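Local coordinates for gamma-butyrobetaine hydroxylase-like N-terminal domain-containing protein (Acidithiobacillus ferrooxidans, PDB 3LUU) that is of unknown function but binds a zinc ion and belongs to the DUF971 family, related to the N-terminal domain of gamma-butyrobetaine hydroxylase, at residues 15-21 with 32-38; 38-42 with 79-85; 72-77 with 89-95. One frame throughout, in Å; residues are numbered along the deposited sequence.

Contact 1: 15-21 with 32-38; sequences LMISRVM and RLTFEHL. With ZN (zinc ion), chain B.
An antiparallel strand pairing that runs straight into a helix: strand 20-25 of a three-stranded sheet meets edge strand 30-34, whose chain continues as helix 35-40. V20 and T34 form a non-hydrogen-bonded pair (CA-CA 4.0 Å), M21 and L33 a hydrogen-bonded one (5.2 Å), with M21 N to L33 O at 2.7 Å and L33 N to M21 O at 3.0 Å. F35 N, in the first helical turn, still donates to R19 O (2.9 Å). M16 to S18 have helical backbone angles; R19 (phi/psi 62/49) and V20 then both face L15, a G1 beta bulge. The F35 ring (chi1 m) lies under this turn: R19 CA sits over its face, 4.0 Å from the centroid, and the selenium of M16, a selenomethionine, is 3.8 Å from F35 CE2 in an oblique Met-aromatic contact. On the M21-L33 face, M21 CB meets L38 CD1 at 4.0 Å. R32, salt-bridged to E22, spreads its guanidinium over V20, with R32 NH2 3.7 Å from V20 CG2. T34 (chi1 p) is the N-cap, T34 OG1 accepting from H37 N at 3.0 Å; this strand-to-helix junction leads to the zinc site, where H37 NE2 binds the metal at 2.0 Å.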
loop_
_atom_site.group_PDB
_atom_site.type_symbol
_atom_site.label_atom_id
_atom_site.label_comp_id
_atom_site.label_asym_id
_atom_site.label_seq_id
_atom_site.Cartn_x
_atom_site.Cartn_y
_atom_site.Cartn_z
ATOM N N LEU A 15 -10.205 -0.219 0.862
ATOM C CA LEU A 15 -11.574 0.014 0.375
ATOM C C LEU A 15 -11.775 -0.691 -0.961
ATOM O O LEU A 15 -11.256 -0.272 -1.986
ATOM C CB LEU A 15 -11.861 1.515 0.275
ATOM C CG LEU A 15 -11.717 2.378 1.556
ATOM C CD1 LEU A 15 -11.683 3.878 1.207
ATOM C CD2 LEU A 15 -12.841 2.044 2.591
HETATM N N MSE A 16 -12.535 -1.781 -0.945
HETATM C CA MSE A 16 -12.712 -2.619 -2.128
HETATM C C MSE A 16 -13.515 -1.948 -3.237
HETATM O O MSE A 16 -13.254 -2.182 -4.399
HETATM C CB MSE A 16 -13.390 -3.939 -1.775
HETATM C CG MSE A 16 -12.741 -4.708 -0.666
HETATM SE SE MSE A 16 -10.890 -5.083 -1.121
HETATM C CE MSE A 16 -11.253 -5.777 -2.913
ATOM N N ILE A 17 -14.505 -1.143 -2.880
ATOM C CA ILE A 17 -15.367 -0.542 -3.899
ATOM C C ILE A 17 -14.600 0.550 -4.660
ATOM O O ILE A 17 -14.548 0.520 -5.864
ATOM C CB ILE A 17 -16.724 -0.019 -3.293
ATOM C CG1 ILE A 17 -17.453 -1.168 -2.546
ATOM C CG2 ILE A 17 -17.643 0.607 -4.373
ATOM C CD1 ILE A 17 -17.636 -2.416 -3.358
ATOM N N SER A 18 -13.987 1.480 -3.944
ATOM C CA SER A 18 -13.212 2.538 -4.545
ATOM C C SER A 18 -11.788 2.136 -5.001
ATOM O O SER A 18 -11.140 2.864 -5.736
ATOM C CB SER A 18 -13.186 3.727 -3.605
ATOM O OG SER A 18 -12.581 3.377 -2.386
ATOM N N ARG A 19 -11.325 0.969 -4.568
ATOM C CA ARG A 19 -10.035 0.401 -4.949
ATOM C C ARG A 19 -8.864 1.261 -4.513
ATOM O O ARG A 19 -7.916 1.488 -5.288
ATOM C CB ARG A 19 -9.978 0.037 -6.436
ATOM C CG ARG A 19 -11.181 -0.810 -6.848
ATOM C CD ARG A 19 -10.852 -1.991 -7.764
ATOM N NE ARG A 19 -10.552 -1.590 -9.140
ATOM C CZ ARG A 19 -11.440 -1.141 -10.039
ATOM N NH1 ARG A 19 -12.728 -0.991 -9.727
ATOM N NH2 ARG A 19 -11.035 -0.825 -11.275
ATOM N N VAL A 20 -8.920 1.638 -3.235
ATOM C CA VAL A 20 -7.861 2.445 -2.629
ATOM C C VAL A 20 -7.652 2.003 -1.208
ATOM O O VAL A 20 -8.576 1.517 -0.519
ATOM C CB VAL A 20 -8.108 3.984 -2.656
ATOM C CG1 VAL A 20 -8.434 4.453 -4.059
ATOM C CG2 VAL A 20 -9.189 4.403 -1.659
HETATM N N MSE A 21 -6.394 2.115 -0.783
HETATM C CA MSE A 21 -6.036 1.805 0.604
HETATM C C MSE A 21 -5.732 3.120 1.311
HETATM O O MSE A 21 -4.845 3.878 0.880
HETATM C CB MSE A 21 -4.848 0.835 0.720
HETATM C CG MSE A 21 -4.745 0.192 2.129
HETATM SE SE MSE A 21 -3.251 -0.976 2.216
HETATM C CE MSE A 21 -1.721 0.176 2.008
ATOM N N ARG A 32 -4.095 8.078 0.467
ATOM C CA ARG A 32 -5.067 7.308 -0.277
ATOM C C ARG A 32 -4.306 6.781 -1.491
ATOM O O ARG A 32 -4.083 7.513 -2.456
ATOM C CB ARG A 32 -6.274 8.148 -0.676
ATOM C CG ARG A 32 -7.075 8.711 0.485
ATOM C CD ARG A 32 -8.270 9.584 -0.017
ATOM N NE ARG A 32 -9.510 8.820 -0.069
ATOM C CZ ARG A 32 -9.996 8.166 -1.128
ATOM N NH1 ARG A 32 -9.384 8.185 -2.308
ATOM N NH2 ARG A 32 -11.135 7.485 -1.002
ATOM N N LEU A 33 -3.916 5.505 -1.420
ATOM C CA LEU A 33 -3.090 4.865 -2.423
ATOM C C LEU A 33 -3.946 3.862 -3.185
ATOM O O LEU A 33 -4.529 2.977 -2.563
ATOM C CB LEU A 33 -1.913 4.167 -1.752
ATOM C CG LEU A 33 -0.894 5.117 -1.116
ATOM C CD1 LEU A 33 0.048 4.316 -0.240
ATOM C CD2 LEU A 33 -0.172 5.871 -2.241
ATOM N N THR A 34 -4.057 4.015 -4.514
ATOM C CA THR A 34 -4.877 3.063 -5.278
ATOM C C THR A 34 -4.259 1.655 -5.225
ATOM O O THR A 34 -3.021 1.462 -5.198
ATOM C CB THR A 34 -5.098 3.467 -6.759
ATOM O OG1 THR A 34 -3.852 3.464 -7.437
ATOM C CG2 THR A 34 -5.779 4.846 -6.878
ATOM N N PHE A 35 -5.132 0.657 -5.229
ATOM C CA PHE A 35 -4.678 -0.733 -5.352
ATOM C C PHE A 35 -3.762 -0.917 -6.562
ATOM O O PHE A 35 -2.760 -1.643 -6.497
ATOM C CB PHE A 35 -5.901 -1.649 -5.471
ATOM C CG PHE A 35 -6.728 -1.759 -4.196
ATOM C CD1 PHE A 35 -6.281 -1.258 -2.982
ATOM C CD2 PHE A 35 -7.933 -2.439 -4.196
ATOM C CE1 PHE A 35 -7.027 -1.384 -1.826
ATOM C CE2 PHE A 35 -8.680 -2.572 -3.002
ATOM C CZ PHE A 35 -8.200 -2.052 -1.827
ATOM N N GLU A 36 -4.126 -0.279 -7.675
ATOM C CA GLU A 36 -3.342 -0.343 -8.900
ATOM C C GLU A 36 -1.927 0.155 -8.678
ATOM O O GLU A 36 -0.982 -0.486 -9.075
ATOM C CB GLU A 36 -3.974 0.519 -9.968
ATOM C CG GLU A 36 -3.208 0.517 -11.285
ATOM C CD GLU A 36 -3.718 1.550 -12.289
ATOM O OE1 GLU A 36 -4.285 2.596 -11.880
ATOM O OE2 GLU A 36 -3.551 1.292 -13.506
ATOM N N HIS A 37 -1.812 1.345 -8.097
ATOM C CA HIS A 37 -0.520 1.967 -7.800
ATOM C C HIS A 37 0.338 1.072 -6.912
ATOM O O HIS A 37 1.507 0.814 -7.219
ATOM C CB HIS A 37 -0.770 3.337 -7.174
ATOM C CG HIS A 37 0.444 4.196 -7.030
ATOM N ND1 HIS A 37 0.424 5.370 -6.313
ATOM C CD2 HIS A 37 1.695 4.077 -7.519
ATOM C CE1 HIS A 37 1.614 5.932 -6.361
ATOM N NE2 HIS A 37 2.403 5.163 -7.077
ATOM N N LEU A 38 -0.266 0.541 -5.858
ATOM C CA LEU A 38 0.435 -0.370 -4.957
ATOM C C LEU A 38 0.964 -1.615 -5.708
ATOM O O LEU A 38 2.107 -2.061 -5.520
ATOM C CB LEU A 38 -0.491 -0.779 -3.795
ATOM C CG LEU A 38 -0.847 0.317 -2.781
ATOM C CD1 LEU A 38 -2.082 -0.096 -2.005
ATOM C CD2 LEU A 38 0.322 0.592 -1.843
HETATM ZN ZN ZN B . 4.228 5.738 -7.773
HETATM O O HOH W 1 -12.968 5.895 -1.433
HETATM O O HOH W 2 -6.924 0.715 -7.969
#

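Contact 2: 38-42 with 79-85; sequences LRVEC and LHFSDGH. With ZN (zinc ion), chain B.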
loop_
_atom_site.group_PDB
_atom_site.type_symbol
_atom_site.label_atom_id
_atom_site.label_comp_id
_atom_site.label_asym_id
_atom_site.label_seq_id
_atom_site.Cartn_x
_atom_site.Cartn_y
_atom_site.Cartn_z
ATOM N N LEU A 38 -0.266 0.541 -5.858
ATOM C CA LEU A 38 0.435 -0.370 -4.957
ATOM C C LEU A 38 0.964 -1.615 -5.708
ATOM O O LEU A 38 2.107 -2.061 -5.520
ATOM C CB LEU A 38 -0.491 -0.779 -3.795
ATOM C CG LEU A 38 -0.847 0.317 -2.781
ATOM C CD1 LEU A 38 -2.082 -0.096 -2.005
ATOM C CD2 LEU A 38 0.322 0.592 -1.843
ATOM N N ARG A 39 0.136 -2.158 -6.582
ATOM C CA ARG A 39 0.534 -3.325 -7.340
ATOM C C ARG A 39 1.675 -3.023 -8.303
ATOM O O ARG A 39 2.631 -3.798 -8.398
ATOM C CB ARG A 39 -0.691 -3.911 -8.063
ATOM C CG ARG A 39 -0.426 -5.157 -8.902
ATOM C CD ARG A 39 0.145 -6.286 -8.092
ATOM N NE ARG A 39 0.581 -7.370 -8.950
ATOM C CZ ARG A 39 1.803 -7.502 -9.466
ATOM N NH1 ARG A 39 2.753 -6.620 -9.220
ATOM N NH2 ARG A 39 2.077 -8.535 -10.248
ATOM N N VAL A 40 1.592 -1.920 -9.039
ATOM C CA VAL A 40 2.635 -1.664 -10.043
ATOM C C VAL A 40 3.933 -1.214 -9.390
ATOM O O VAL A 40 4.980 -1.350 -9.988
ATOM C CB VAL A 40 2.179 -0.716 -11.175
ATOM C CG1 VAL A 40 0.901 -1.270 -11.847
ATOM C CG2 VAL A 40 1.923 0.631 -10.682
ATOM N N GLU A 41 3.858 -0.676 -8.176
ATOM C CA GLU A 41 5.055 -0.358 -7.336
ATOM C C GLU A 41 5.389 -1.418 -6.289
ATOM O O GLU A 41 6.142 -1.141 -5.375
ATOM C CB GLU A 41 4.796 0.906 -6.517
ATOM C CG GLU A 41 4.413 2.108 -7.302
ATOM C CD GLU A 41 5.594 2.891 -7.696
ATOM O OE1 GLU A 41 6.644 2.235 -7.851
ATOM O OE2 GLU A 41 5.464 4.138 -7.817
ATOM N N CYS A 42 4.791 -2.593 -6.372
ATOM C CA CYS A 42 5.032 -3.663 -5.411
ATOM C C CYS A 42 6.529 -3.990 -5.325
ATOM O O CYS A 42 7.078 -4.464 -6.314
ATOM C CB CYS A 42 4.241 -4.899 -5.840
ATOM S SG CYS A 42 4.405 -6.307 -4.742
ATOM N N LEU A 79 0.945 -7.170 1.338
ATOM C CA LEU A 79 -0.310 -7.020 0.592
ATOM C C LEU A 79 -0.494 -8.256 -0.293
ATOM O O LEU A 79 0.445 -8.703 -0.959
ATOM C CB LEU A 79 -0.332 -5.742 -0.236
ATOM C CG LEU A 79 -0.123 -4.407 0.466
ATOM C CD1 LEU A 79 -0.406 -3.285 -0.499
ATOM C CD2 LEU A 79 -0.960 -4.319 1.743
ATOM N N HIS A 80 -1.678 -8.853 -0.242
ATOM C CA HIS A 80 -2.042 -9.955 -1.138
ATOM C C HIS A 80 -2.958 -9.406 -2.225
ATOM O O HIS A 80 -3.978 -8.772 -1.928
ATOM C CB HIS A 80 -2.747 -11.075 -0.383
ATOM C CG HIS A 80 -1.908 -11.691 0.681
ATOM N ND1 HIS A 80 -1.374 -12.952 0.563
ATOM C CD2 HIS A 80 -1.472 -11.202 1.862
ATOM C CE1 HIS A 80 -0.658 -13.220 1.638
ATOM N NE2 HIS A 80 -0.705 -12.179 2.443
ATOM N N PHE A 81 -2.590 -9.655 -3.467
ATOM C CA PHE A 81 -3.286 -9.102 -4.610
ATOM C C PHE A 81 -4.113 -10.164 -5.335
ATOM O O PHE A 81 -3.876 -11.375 -5.203
ATOM C CB PHE A 81 -2.285 -8.467 -5.585
ATOM C CG PHE A 81 -1.572 -7.255 -5.031
ATOM C CD1 PHE A 81 -2.174 -6.005 -5.063
ATOM C CD2 PHE A 81 -0.282 -7.358 -4.540
ATOM C CE1 PHE A 81 -1.503 -4.874 -4.578
ATOM C CE2 PHE A 81 0.393 -6.240 -4.049
ATOM C CZ PHE A 81 -0.234 -4.994 -4.073
ATOM N N SER A 82 -5.091 -9.687 -6.098
ATOM C CA SER A 82 -6.043 -10.554 -6.777
ATOM C C SER A 82 -5.457 -11.268 -8.018
ATOM O O SER A 82 -6.048 -12.217 -8.508
ATOM C CB SER A 82 -7.293 -9.751 -7.117
ATOM O OG SER A 82 -7.004 -8.771 -8.085
ATOM N N ASP A 83 -4.303 -10.822 -8.518
ATOM C CA ASP A 83 -3.583 -11.555 -9.570
ATOM C C ASP A 83 -2.644 -12.682 -9.037
ATOM O O ASP A 83 -1.893 -13.238 -9.821
ATOM C CB ASP A 83 -2.844 -10.588 -10.517
ATOM C CG ASP A 83 -1.791 -9.741 -9.808
ATOM O OD1 ASP A 83 -1.758 -9.693 -8.565
ATOM O OD2 ASP A 83 -0.961 -9.144 -10.496
ATOM N N GLY A 84 -2.720 -13.043 -7.742
ATOM C CA GLY A 84 -1.887 -14.128 -7.110
ATOM C C GLY A 84 -0.608 -13.629 -6.411
ATOM O O GLY A 84 0.051 -14.341 -5.616
ATOM N N HIS A 85 -0.258 -12.382 -6.701
ATOM C CA HIS A 85 0.985 -11.851 -6.189
ATOM C C HIS A 85 0.800 -11.432 -4.725
ATOM O O HIS A 85 -0.173 -10.797 -4.333
ATOM C CB HIS A 85 1.553 -10.819 -7.160
ATOM C CG HIS A 85 1.922 -11.425 -8.483
ATOM N ND1 HIS A 85 3.165 -11.971 -8.732
ATOM C CD2 HIS A 85 1.185 -11.651 -9.598
ATOM C CE1 HIS A 85 3.191 -12.461 -9.959
ATOM N NE2 HIS A 85 2.001 -12.280 -10.505
HETATM ZN ZN ZN B . 4.228 5.738 -7.773
#
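One arginine side chain spans the gap between helix and hairpin turn, its aliphatic part lying on an aromatic ring and its charged end gripping an aspartate. R39 CD stands over the face of F81, 3.7 Å from the ring centroid and 14° off the normal, a CH-pi contact. R39 NE reaches D83 OD2 at 2.8 Å in a salt bridge, supplemented by weak hydrogen bonds from R39 NE to D83 OD1 (3.3 Å) and from R39 NH2 to D83 OD2 (3.1 Å). D83 lies at the guanidinium edge, whereas H85 CB lies over its face, and R39 NH2 is 3.3 Å from H85 CD2, over the imidazole. K61 is a second cationic partner of D83. The acceptor is presented by a type I beta turn, F81 to G84, closed by G84 N to F81 O at 3.3 Å, with F81 N to H85 O at 2.8 Å; G84 takes phi 95°, where a CB would jam against the preceding carbonyl. The contact packs the C-terminal end of helix 35-40 against the end of strand 76-81 in the second three-stranded sheet. Deeper in, the chemistry turns apolar: L38 CD1 meets L79 CD1 at 3.9 Å, L38 CB lies 4.2 Å from F81 CZ, and C42 SG approaches F81 CE2 obliquely at 4.1 Å. L95 and L98 of helix 92-98 also pack on L38. E41, the first residue to leave helical angles, is out of reach of 79-85 and binds zinc through E41 OE2 at 2.0 Å, in a site shared with H37 and the C-terminal residue E101.

Contact 3: 72-77 with 89-95; sequences VGHYAV and IFTWEYL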
loop_
_atom_site.group_PDB
_atom_site.type_symbol
_atom_site.label_atom_id
_atom_site.label_comp_id
_atom_site.label_asym_id
_atom_site.label_seq_id
_atom_site.Cartn_x
_atom_site.Cartn_y
_atom_site.Cartn_z
ATOM N N VAL A 72 3.425 -7.114 9.132
ATOM C CA VAL A 72 4.693 -7.819 9.175
ATOM C C VAL A 72 5.481 -7.099 10.260
ATOM O O VAL A 72 5.893 -5.942 10.098
ATOM C CB VAL A 72 5.387 -7.812 7.799
ATOM C CG1 VAL A 72 6.815 -8.410 7.888
ATOM C CG2 VAL A 72 4.522 -8.566 6.758
ATOM N N GLY A 73 5.601 -7.764 11.409
ATOM C CA GLY A 73 6.211 -7.160 12.576
ATOM C C GLY A 73 5.534 -5.835 12.843
ATOM O O GLY A 73 4.326 -5.720 12.651
ATOM N N HIS A 74 6.328 -4.836 13.230
ATOM C CA HIS A 74 5.834 -3.479 13.418
ATOM C C HIS A 74 6.216 -2.539 12.287
ATOM O O HIS A 74 5.848 -1.386 12.312
ATOM C CB HIS A 74 6.398 -2.919 14.732
ATOM C CG HIS A 74 5.830 -3.578 15.950
ATOM N ND1 HIS A 74 4.472 -3.648 16.190
ATOM C CD2 HIS A 74 6.432 -4.190 16.999
ATOM C CE1 HIS A 74 4.262 -4.285 17.329
ATOM N NE2 HIS A 74 5.435 -4.617 17.843
ATOM N N TYR A 75 6.940 -3.011 11.288
ATOM C CA TYR A 75 7.581 -2.113 10.335
ATOM C C TYR A 75 6.959 -2.168 8.951
ATOM O O TYR A 75 7.217 -1.288 8.121
ATOM C CB TYR A 75 9.085 -2.427 10.244
ATOM C CG TYR A 75 9.433 -3.723 9.476
ATOM C CD1 TYR A 75 9.385 -4.978 10.096
ATOM C CD2 TYR A 75 9.830 -3.681 8.129
ATOM C CE1 TYR A 75 9.714 -6.167 9.379
ATOM C CE2 TYR A 75 10.148 -4.866 7.403
ATOM C CZ TYR A 75 10.089 -6.104 8.029
ATOM O OH TYR A 75 10.410 -7.254 7.308
ATOM N N ALA A 76 6.139 -3.179 8.671
ATOM C CA ALA A 76 5.624 -3.326 7.320
ATOM C C ALA A 76 4.255 -4.018 7.272
ATOM O O ALA A 76 3.704 -4.424 8.300
ATOM C CB ALA A 76 6.651 -4.074 6.485
ATOM N N VAL A 77 3.677 -4.051 6.076
ATOM C CA VAL A 77 2.516 -4.878 5.775
ATOM C C VAL A 77 2.805 -5.690 4.494
ATOM O O VAL A 77 3.507 -5.238 3.580
ATOM C CB VAL A 77 1.153 -4.101 5.554
ATOM C CG1 VAL A 77 0.504 -3.726 6.882
ATOM C CG2 VAL A 77 1.296 -2.901 4.559
ATOM N N ILE A 89 6.160 -6.917 0.469
ATOM C CA ILE A 89 6.201 -6.423 1.842
ATOM C C ILE A 89 6.432 -4.936 1.652
ATOM O O ILE A 89 7.381 -4.533 0.991
ATOM C CB ILE A 89 7.324 -7.047 2.674
ATOM C CG1 ILE A 89 7.166 -8.582 2.747
ATOM C CG2 ILE A 89 7.394 -6.438 4.076
ATOM C CD1 ILE A 89 5.952 -9.073 3.516
ATOM N N PHE A 90 5.515 -4.133 2.169
ATOM C CA PHE A 90 5.578 -2.689 2.024
ATOM C C PHE A 90 5.888 -2.111 3.389
ATOM O O PHE A 90 5.062 -2.227 4.317
ATOM C CB PHE A 90 4.244 -2.125 1.569
ATOM C CG PHE A 90 3.858 -2.477 0.153
ATOM C CD1 PHE A 90 3.478 -3.770 -0.173
ATOM C CD2 PHE A 90 3.792 -1.492 -0.825
ATOM C CE1 PHE A 90 3.076 -4.092 -1.447
ATOM C CE2 PHE A 90 3.408 -1.829 -2.118
ATOM C CZ PHE A 90 3.055 -3.128 -2.415
ATOM N N THR A 91 7.042 -1.464 3.521
ATOM C CA THR A 91 7.343 -0.801 4.779
ATOM C C THR A 91 6.479 0.460 4.871
ATOM O O THR A 91 6.033 1.003 3.850
ATOM C CB THR A 91 8.806 -0.429 4.929
ATOM O OG1 THR A 91 9.167 0.581 3.973
ATOM C CG2 THR A 91 9.691 -1.655 4.737
ATOM N N TRP A 92 6.233 0.907 6.097
ATOM C CA TRP A 92 5.533 2.162 6.350
ATOM C C TRP A 92 6.198 3.346 5.631
ATOM O O TRP A 92 5.518 4.150 5.001
ATOM C CB TRP A 92 5.443 2.433 7.851
ATOM C CG TRP A 92 4.792 1.325 8.626
ATOM C CD1 TRP A 92 5.276 0.731 9.755
ATOM C CD2 TRP A 92 3.548 0.682 8.337
ATOM N NE1 TRP A 92 4.410 -0.240 10.188
ATOM C CE2 TRP A 92 3.342 -0.298 9.339
ATOM C CE3 TRP A 92 2.568 0.849 7.351
ATOM C CZ2 TRP A 92 2.208 -1.115 9.370
ATOM C CZ3 TRP A 92 1.434 0.036 7.388
ATOM C CH2 TRP A 92 1.274 -0.935 8.390
ATOM N N GLU A 93 7.522 3.401 5.683
ATOM C CA GLU A 93 8.297 4.426 5.014
ATOM C C GLU A 93 8.027 4.413 3.502
ATOM O O GLU A 93 7.779 5.450 2.895
ATOM C CB GLU A 93 9.803 4.264 5.330
ATOM C CG GLU A 93 10.567 5.553 5.463
ATOM N N TYR A 94 8.066 3.231 2.900
ATOM C CA TYR A 94 7.774 3.075 1.476
ATOM C C TYR A 94 6.348 3.515 1.106
ATOM O O TYR A 94 6.163 4.207 0.125
ATOM C CB TYR A 94 7.955 1.625 1.077
ATOM C CG TYR A 94 7.904 1.362 -0.392
ATOM C CD1 TYR A 94 8.866 1.875 -1.236
ATOM C CD2 TYR A 94 6.934 0.584 -0.932
ATOM C CE1 TYR A 94 8.829 1.633 -2.578
ATOM C CE2 TYR A 94 6.899 0.329 -2.281
ATOM C CZ TYR A 94 7.842 0.849 -3.090
ATOM O OH TYR A 94 7.807 0.565 -4.433
ATOM N N LEU A 95 5.354 3.100 1.882
ATOM C CA LEU A 95 3.973 3.490 1.625
ATOM C C LEU A 95 3.817 4.997 1.674
ATOM O O LEU A 95 3.195 5.609 0.786
ATOM C CB LEU A 95 3.027 2.865 2.634
ATOM C CG LEU A 95 2.814 1.383 2.532
ATOM C CD1 LEU A 95 2.015 0.941 3.759
ATOM C CD2 LEU A 95 2.094 1.058 1.234
HETATM O O HOH W 3 8.817 1.609 8.026
#
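Strands 76-81 and 89-91 run antiparallel, with A76 opposite T91 as a non-hydrogen-bonded pair (CA-CA 4.0 Å) and V77 opposite F90 as a hydrogen-bonded pair (5.3 Å). The latter is closed by F90 N to V77 O at 2.7 Å and V77 N to F90 O at 2.9 Å. The ladder does not stop where helix 92-98 begins, since W92 N bonds to Y75 O at 3.1 Å. Y75 and A76 both face V72, a classic beta bulge at the turn joining strands 66-72 and 76-81; G73 holds positive phi there. T91 caps the helix, T91 OG1 accepting from Y94 N at 3.1 Å.

W92 folds its indole back under the turn. Its NE1 donates to H74 O at 2.8 Å, near the ring plane, while Y75 O and A76 N lie over one face and V77 CG1 comes within 3.3 Å of W92 CH2. The A76-T91 face carries I89 CG2 against A76 CB at 3.5 Å; I89 CD1 meets V72 CG2 at 3.6 Å, and T91 CG2 touches the edge of the Y75 ring, 4.0 Å from Y75 CD2. On the V77-F90 face, V77 CG2 meets L95 CD1 at 4.0 Å. The F90 ring leads away from V77 and packs on L38 and C42, and W25 of strand 20-25 packs on W92. All four hydrogen bonds between the segments are accepted by backbone carbonyls, two of which, H74 O and Y75 O, take W92 NE1 and W92 N; turn and helix start are therefore held together by neutral hydrogen bonds and apolar packing, without a salt bridge.

Contacts 1 and 3 are built alike: each pairs a middle with an edge strand of a three-stranded sheet, follows a bulged turn, and passes through a threonine N-cap into a helix whose first residue is aromatic. They lie on opposite sides of the chain's centre, their centres about 17 Å apart. Contact 2 bridges the halves, sharing L38 and helix 35-40 with contact 1 and strand 76-81 with contact 3. L38, L95, M21, L79 and F90 meet inside, whereas contact 2 alone has a salt bridge between its segments, at its partly exposed end. E41 O to Y94 OH (2.6 Å, probable hydrogen bond) links contacts 2 and 3; contacts 1 and 2 each supply a zinc ligand.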